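Acyltransferase (Streptococcus pneumoniae, PDB 5UG1) is the C-terminal catalytic domain of a peptidoglycan O-acetyltransferase (OatA), which probably transfers acetyl groups onto cell-wall glycan through a serine-based catalytic triad. Local coordinates at residues 15-18 / 19-23. Numbering follows the deposited sequence.
Sequences LRAN and TALQT
L21 folds back over the carbonyl of A17, the first residue past helix 12-16, at the N-cap position of helix 18-24. L21 CB lies 3.4 Å from A17 O. CG is anti to the carbonyl carbon (chi1 -79°), which swings the branch back toward the start of the helix. L21 CG thus lies 3.3 Å from A17 O. It also makes a light apolar contact with A17 CB, 4.3 Å away. Of the two methyls, CD1 stays beside the same carbonyl, and the L21 side chain also touches I30 of strand 29-32 and A161 of helix 150-171. The backbone N of L21 bonds to A17 O at 2.8 Å, nearly in line with the C=O; this is the first i to i+4 bond of the new helix. Q22 N repeats it on N18 O.

On the strand side, water 2 links the amides of N18 and Q22, donating to N18 OD1 and to Q22 OE1, the latter at 2.8 Å. Q22 reaches it through a chain bent at chi2 (67°), while its NE2 goes to A28 O. At the break itself, water 1 gives a hydrogen to R16 O and accepts one from A20 N, 3.2 Å away. A turn further on, T23 OG1 and T23 N grip T19 O from opposite faces of its plane.

The kink after the helix that begins at S12, in the methanesulfonate pocket, is thus a helix-to-helix joint: A17 O starts the second helix, water bridges the interrupted backbone, and the buried L21 packs its hydrocarbon against A17, strand 29-32 and helix 150-171.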
ATOM      1  N   LEU A  15      -8.712  -3.863   1.075  1.00 23.27           N
ATOM      2  CA  LEU A  15      -9.850  -4.719   0.765  1.00 23.64           C
ATOM      3  C   LEU A  15     -11.141  -3.913   0.743  1.00 30.67           C
ATOM      4  O   LEU A  15     -12.040  -4.175  -0.068  1.00 31.04           O
ATOM      5  CB  LEU A  15      -9.937  -5.858   1.773  1.00 21.19           C
ATOM      6  CG  LEU A  15     -11.071  -6.843   1.486  1.00 26.89           C
ATOM      7  CD1 LEU A  15     -10.883  -7.511   0.134  1.00 23.50           C
ATOM      8  CD2 LEU A  15     -11.227  -7.882   2.600  1.00 30.74           C
ATOM      9  N   ARG A  16     -11.236  -2.908   1.616  1.00 28.76           N
ATOM     10  CA  ARG A  16     -12.403  -2.035   1.624  1.00 26.47           C
ATOM     11  C   ARG A  16     -12.522  -1.249   0.322  1.00 26.21           C
ATOM     12  O   ARG A  16     -13.632  -0.939  -0.120  1.00 25.37           O
ATOM     13  CB  ARG A  16     -12.315  -1.103   2.834  1.00 26.70           C
ATOM     14  CG  ARG A  16     -13.600  -0.364   3.199  1.00 30.32           C
ATOM     15  CD  ARG A  16     -13.373   0.451   4.477  1.00 31.23           C
ATOM     16  NE  ARG A  16     -14.515   1.274   4.869  1.00 24.98           N
ATOM     17  CZ  ARG A  16     -15.580   0.809   5.510  1.00 29.64           C
ATOM     18  NH1 ARG A  16     -15.646  -0.481   5.818  1.00 30.05           N
ATOM     19  NH2 ARG A  16     -16.574   1.627   5.849  1.00 28.45           N
ATOM     20  N   ALA A  17     -11.394  -0.932  -0.315  1.00 26.47           N
ATOM     21  CA  ALA A  17     -11.378  -0.209  -1.579  1.00 22.24           C
ATOM     22  C   ALA A  17     -11.315  -1.137  -2.789  1.00 25.32           C
ATOM     23  O   ALA A  17     -10.942  -0.688  -3.879  1.00 26.33           O
ATOM     24  CB  ALA A  17     -10.199   0.771  -1.606  1.00 19.27           C
ATOM     25  N   ASN A  18     -11.666  -2.415  -2.616  1.00 27.29           N
ATOM     26  CA  ASN A  18     -11.491  -3.415  -3.670  1.00 24.85           C
ATOM     27  C   ASN A  18     -12.151  -2.988  -4.985  1.00 30.22           C
ATOM     28  O   ASN A  18     -11.508  -2.948  -6.038  1.00 28.30           O
ATOM     29  CB  ASN A  18     -12.060  -4.757  -3.187  1.00 31.26           C
ATOM     30  CG  ASN A  18     -11.936  -5.855  -4.214  1.00 45.40           C
ATOM     31  OD1 ASN A  18     -10.881  -6.038  -4.825  1.00 53.91           O
ATOM     32  ND2 ASN A  18     -13.019  -6.591  -4.420  1.00 52.11           N
ATOM     33  N   THR A  19     -13.443  -2.666  -4.943  1.00 28.71           N
ATOM     34  CA  THR A  19     -14.145  -2.343  -6.180  1.00 27.78           C
ATOM     35  C   THR A  19     -13.569  -1.097  -6.839  1.00 32.57           C
ATOM     36  O   THR A  19     -13.455  -1.032  -8.071  1.00 27.45           O
ATOM     37  CB  THR A  19     -15.625  -2.153  -5.891  1.00 35.67           C
ATOM     38  OG1 THR A  19     -16.087  -3.263  -5.113  1.00 39.69           O
ATOM     39  CG2 THR A  19     -16.400  -2.064  -7.187  1.00 41.39           C
ATOM     40  N   ALA A  20     -13.207  -0.093  -6.036  1.00 28.20           N
ATOM     41  CA  ALA A  20     -12.657   1.134  -6.607  1.00 27.14           C
ATOM     42  C   ALA A  20     -11.281   0.876  -7.206  1.00 25.05           C
ATOM     43  O   ALA A  20     -10.956   1.395  -8.278  1.00 29.75           O
ATOM     44  CB  ALA A  20     -12.595   2.235  -5.545  1.00 26.30           C
ATOM     45  N   LEU A  21     -10.474   0.052  -6.539  1.00 22.88           N
ATOM     46  CA  LEU A  21      -9.165  -0.311  -7.070  1.00 23.35           C
ATOM     47  C   LEU A  21      -9.294  -0.976  -8.431  1.00 23.66           C
ATOM     48  O   LEU A  21      -8.607  -0.595  -9.384  1.00 23.57           O
ATOM     49  CB  LEU A  21      -8.444  -1.236  -6.085  1.00 22.54           C
ATOM     50  CG  LEU A  21      -7.808  -0.536  -4.886  1.00 21.30           C
ATOM     51  CD1 LEU A  21      -7.324  -1.554  -3.869  1.00 16.63           C
ATOM     52  CD2 LEU A  21      -6.667   0.368  -5.350  1.00 17.67           C
ATOM     53  N   GLN A  22     -10.175  -1.981  -8.531  1.00 29.98           N
ATOM     54  CA  GLN A  22     -10.371  -2.706  -9.785  1.00 31.05           C
ATOM     55  C   GLN A  22     -10.914  -1.795 -10.874  1.00 26.36           C
ATOM     56  O   GLN A  22     -10.566  -1.945 -12.048  1.00 37.56           O
ATOM     57  CB  GLN A  22     -11.328  -3.878  -9.579  1.00 30.09           C
ATOM     58  CG  GLN A  22     -11.147  -4.977 -10.601  1.00 28.73           C
ATOM     59  CD  GLN A  22      -9.809  -5.656 -10.449  1.00 31.84           C
ATOM     60  OE1 GLN A  22      -9.620  -6.481  -9.552  1.00 34.18           O
ATOM     61  NE2 GLN A  22      -8.858  -5.292 -11.307  1.00 30.37           N
ATOM     62  N   THR A  23     -11.780  -0.855 -10.500  1.00 29.14           N
ATOM     63  CA  THR A  23     -12.331   0.088 -11.471  1.00 30.64           C
ATOM     64  C   THR A  23     -11.263   1.056 -11.959  1.00 30.43           C
ATOM     65  O   THR A  23     -11.178   1.343 -13.157  1.00 37.42           O
ATOM     66  CB  THR A  23     -13.512   0.833 -10.841  1.00 34.23           C
ATOM     67  OG1 THR A  23     -14.567  -0.103 -10.599  1.00 39.25           O
ATOM     68  CG2 THR A  23     -14.032   1.937 -11.755  1.00 38.92           C
TER
HETATM   69  O   HOH W   1     -14.452  -0.279  -3.067  1.00 39.80           O
HETATM   70  O   HOH W   2     -11.107  -6.825  -7.149  1.00 42.51           O